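Long-range contact in collagen adhesin (Staphylococcus aureus, PDB 2F68), which is a bacterial surface adhesin that binds collagen, probably by closing its two linked immunoglobulin-like domains around the triple helix in a "collagen hug": residues T74-Q82 against T93-L101. Numbering follows the deposited sequence.
Sequences TVKGEQVGQ and TFNDKVEKL
T93 O takes the backbone N of Q82 at 2.9 Å, with the donor tilted 18° from the carbonyl plane, and the return bond from T93 N to Q82 O makes Q82 and T93 an antiparallel hydrogen-bonded pair. Next to it G81 and F94 form a non-hydrogen-bonded pair, with G81 CA 3.2 Å from T93 O. The regular pairing of strands 78-86 and 89-94 stops here, with one further bond: V80 O accepts from N95 N, 3.0 Å away and nearly straight at the hydrogen (166°). On its other partner, strand 62-75, strand 78-86 carries a classic beta bulge, V80 and G81 both facing L73. A chi1 of 52° puts N95 CG between its own N and carbonyl carbon, which brings the amide across the V80-G81 peptide. There OD1 receives K97 N in its carbonyl plane, on a lone pair, which closes an Asx turn, while ND2 makes a weak bond of 3.4 Å to Q79 O.

From this turn the chain passes through 96-100, with helical backbone angles but no regular bonding, alongside the hairpin of strands 62-75 and 78-86, whose type I' turn spans V75-E78. K97 is bent at chi2 and chi4 and crosses E78 at about a right angle; its NZ lies 2.9 Å from E78 OE2, a salt bridge with weak hydrogen-bond geometry. K100 NZ bonds to K97 O. On the apolar side, V80 CG1 lies against K97 CB and, at 3.8 Å, against L101 CD1, whereas V75 and L101 meet tip to tip. I304 of strand 300-307 touches V75, V80 and F94, so this side packs against that strand. The bonds are consistent with the N95 Asx turn helping to end the strand, while apolar packing and the salt bridge join the following coil to the hairpin.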
loop_
_atom_site.group_PDB
_atom_site.type_symbol
_atom_site.label_atom_id
_atom_site.label_comp_id
_atom_site.label_asym_id
_atom_site.label_seq_id
_atom_site.Cartn_x
_atom_site.Cartn_y
_atom_site.Cartn_z
ATOM N N THR A 74 -12.694 -3.567 -21.797
ATOM C CA THR A 74 -12.984 -4.588 -22.808
ATOM C C THR A 74 -14.457 -4.677 -23.209
ATOM O O THR A 74 -15.351 -4.609 -22.361
ATOM C CB THR A 74 -12.505 -5.991 -22.359
ATOM O OG1 THR A 74 -13.001 -6.275 -21.045
ATOM C CG2 THR A 74 -10.983 -6.071 -22.355
ATOM N N VAL A 75 -14.688 -4.823 -24.513
ATOM C CA VAL A 75 -16.017 -5.086 -25.065
ATOM C C VAL A 75 -15.954 -6.341 -25.936
ATOM O O VAL A 75 -15.260 -6.361 -26.959
ATOM C CB VAL A 75 -16.562 -3.889 -25.897
ATOM C CG1 VAL A 75 -17.905 -4.237 -26.536
ATOM C CG2 VAL A 75 -16.704 -2.646 -25.032
ATOM N N LYS A 76 -16.676 -7.380 -25.513
ATOM C CA LYS A 76 -16.732 -8.675 -26.208
ATOM C C LYS A 76 -15.338 -9.262 -26.490
ATOM O O LYS A 76 -15.054 -9.729 -27.597
ATOM C CB LYS A 76 -17.576 -8.571 -27.492
ATOM C CG LYS A 76 -18.223 -9.879 -27.951
ATOM C CD LYS A 76 -19.463 -10.221 -27.132
ATOM C CE LYS A 76 -20.096 -11.519 -27.607
ATOM N NZ LYS A 76 -21.310 -11.866 -26.819
ATOM N N GLY A 77 -14.476 -9.223 -25.476
ATOM C CA GLY A 77 -13.122 -9.767 -25.576
ATOM C C GLY A 77 -12.095 -8.836 -26.197
ATOM O O GLY A 77 -10.894 -9.107 -26.144
ATOM N N GLU A 78 -12.567 -7.738 -26.787
ATOM C CA GLU A 78 -11.698 -6.778 -27.462
ATOM C C GLU A 78 -11.412 -5.573 -26.569
ATOM O O GLU A 78 -12.336 -4.912 -26.091
ATOM C CB GLU A 78 -12.332 -6.325 -28.784
ATOM C CG GLU A 78 -11.364 -5.672 -29.770
ATOM C CD GLU A 78 -10.667 -6.672 -30.682
ATOM O OE1 GLU A 78 -10.145 -7.693 -30.184
ATOM O OE2 GLU A 78 -10.633 -6.427 -31.906
ATOM N N GLN A 79 -10.127 -5.299 -26.350
ATOM C CA GLN A 79 -9.698 -4.164 -25.534
ATOM C C GLN A 79 -9.868 -2.856 -26.305
ATOM O O GLN A 79 -9.248 -2.654 -27.353
ATOM C CB GLN A 79 -8.246 -4.344 -25.077
ATOM C CG GLN A 79 -7.800 -3.368 -23.990
ATOM C CD GLN A 79 -6.362 -3.584 -23.547
ATOM O OE1 GLN A 79 -5.917 -4.718 -23.359
ATOM N NE2 GLN A 79 -5.630 -2.491 -23.368
ATOM N N VAL A 80 -10.716 -1.976 -25.777
ATOM C CA VAL A 80 -11.025 -0.697 -26.423
ATOM C C VAL A 80 -10.431 0.503 -25.677
ATOM O O VAL A 80 -10.339 1.602 -26.228
ATOM C CB VAL A 80 -12.555 -0.497 -26.625
ATOM C CG1 VAL A 80 -13.111 -1.531 -27.597
ATOM C CG2 VAL A 80 -13.304 -0.548 -25.294
ATOM N N GLY A 81 -10.030 0.278 -24.427
ATOM C CA GLY A 81 -9.437 1.325 -23.596
ATOM C C GLY A 81 -8.554 0.777 -22.489
ATOM O O GLY A 81 -8.394 -0.438 -22.352
ATOM N N GLN A 82 -7.980 1.682 -21.697
ATOM C CA GLN A 82 -7.093 1.303 -20.598
ATOM C C GLN A 82 -7.187 2.284 -19.430
ATOM O O GLN A 82 -7.190 3.502 -19.626
ATOM C CB GLN A 82 -5.644 1.200 -21.090
ATOM C CG GLN A 82 -4.720 0.407 -20.172
ATOM C CD GLN A 82 -3.290 0.348 -20.680
ATOM O OE1 GLN A 82 -2.681 1.375 -20.986
ATOM N NE2 GLN A 82 -2.744 -0.859 -20.764
ATOM N N THR A 93 -7.506 6.074 -21.197
ATOM C CA THR A 93 -7.131 6.295 -22.594
ATOM C C THR A 93 -7.829 5.301 -23.522
ATOM O O THR A 93 -7.782 4.090 -23.296
ATOM C CB THR A 93 -5.597 6.216 -22.789
ATOM O OG1 THR A 93 -4.940 6.972 -21.763
ATOM C CG2 THR A 93 -5.191 6.767 -24.153
ATOM N N PHE A 94 -8.473 5.828 -24.561
ATOM C CA PHE A 94 -9.188 5.014 -25.543
ATOM C C PHE A 94 -8.374 4.853 -26.825
ATOM O O PHE A 94 -7.737 5.803 -27.288
ATOM C CB PHE A 94 -10.550 5.636 -25.873
ATOM C CG PHE A 94 -11.461 5.782 -24.685
ATOM C CD1 PHE A 94 -11.476 6.960 -23.943
ATOM C CD2 PHE A 94 -12.312 4.745 -24.312
ATOM C CE1 PHE A 94 -12.318 7.103 -22.845
ATOM C CE2 PHE A 94 -13.159 4.879 -23.214
ATOM C CZ PHE A 94 -13.160 6.060 -22.481
ATOM N N ASN A 95 -8.404 3.648 -27.391
ATOM C CA ASN A 95 -7.722 3.366 -28.656
ATOM C C ASN A 95 -8.670 3.407 -29.862
ATOM O O ASN A 95 -9.790 3.912 -29.757
ATOM C CB ASN A 95 -6.948 2.039 -28.583
ATOM C CG ASN A 95 -7.805 0.877 -28.107
ATOM O OD1 ASN A 95 -8.859 0.589 -28.675
ATOM N ND2 ASN A 95 -7.345 0.194 -27.066
ATOM N N ASP A 96 -8.214 2.881 -30.998
ATOM C CA ASP A 96 -8.977 2.927 -32.252
ATOM C C ASP A 96 -10.205 2.009 -32.274
ATOM O O ASP A 96 -11.102 2.187 -33.103
ATOM C CB ASP A 96 -8.064 2.629 -33.451
ATOM C CG ASP A 96 -7.380 1.274 -33.352
ATOM O OD1 ASP A 96 -8.059 0.239 -33.527
ATOM O OD2 ASP A 96 -6.154 1.244 -33.117
ATOM N N LYS A 97 -10.239 1.040 -31.362
ATOM C CA LYS A 97 -11.318 0.051 -31.305
ATOM C C LYS A 97 -12.612 0.593 -30.686
ATOM O O LYS A 97 -13.649 -0.074 -30.724
ATOM C CB LYS A 97 -10.858 -1.207 -30.554
ATOM C CG LYS A 97 -9.675 -1.942 -31.182
ATOM C CD LYS A 97 -10.105 -2.834 -32.343
ATOM C CE LYS A 97 -8.924 -3.595 -32.932
ATOM N NZ LYS A 97 -8.383 -4.628 -32.003
ATOM N N VAL A 98 -12.549 1.798 -30.121
ATOM C CA VAL A 98 -13.717 2.431 -29.502
ATOM C C VAL A 98 -14.575 3.185 -30.531
ATOM O O VAL A 98 -15.732 3.520 -30.262
ATOM C CB VAL A 98 -13.308 3.355 -28.312
ATOM C CG1 VAL A 98 -12.856 4.732 -28.799
ATOM C CG2 VAL A 98 -14.447 3.482 -27.305
ATOM N N GLU A 99 -14.003 3.432 -31.709
ATOM C CA GLU A 99 -14.678 4.181 -32.773
ATOM C C GLU A 99 -15.766 3.372 -33.481
ATOM O O GLU A 99 -16.675 3.947 -34.086
ATOM C CB GLU A 99 -13.662 4.710 -33.790
ATOM C CG GLU A 99 -12.771 5.832 -33.260
ATOM C CD GLU A 99 -11.857 6.430 -34.321
ATOM O OE1 GLU A 99 -11.599 5.765 -35.348
ATOM O OE2 GLU A 99 -11.389 7.570 -34.120
ATOM N N LYS A 100 -15.672 2.046 -33.403
ATOM C CA LYS A 100 -16.676 1.159 -33.994
ATOM C C LYS A 100 -17.904 0.992 -33.093
ATOM O O LYS A 100 -18.933 0.465 -33.525
ATOM C CB LYS A 100 -16.065 -0.209 -34.339
ATOM C CG LYS A 100 -15.698 -1.074 -33.136
ATOM C CD LYS A 100 -15.172 -2.435 -33.571
ATOM C CE LYS A 100 -14.913 -3.346 -32.377
ATOM N NZ LYS A 100 -13.761 -2.894 -31.546
ATOM N N LEU A 101 -17.788 1.448 -31.848
ATOM C CA LEU A 101 -18.852 1.306 -30.858
ATOM C C LEU A 101 -19.736 2.548 -30.760
ATOM O O LEU A 101 -19.242 3.679 -30.762
ATOM C CB LEU A 101 -18.267 0.974 -29.480
ATOM C CG LEU A 101 -17.526 -0.354 -29.291
ATOM C CD1 LEU A 101 -16.669 -0.301 -28.039
ATOM C CD2 LEU A 101 -18.490 -1.537 -29.238
#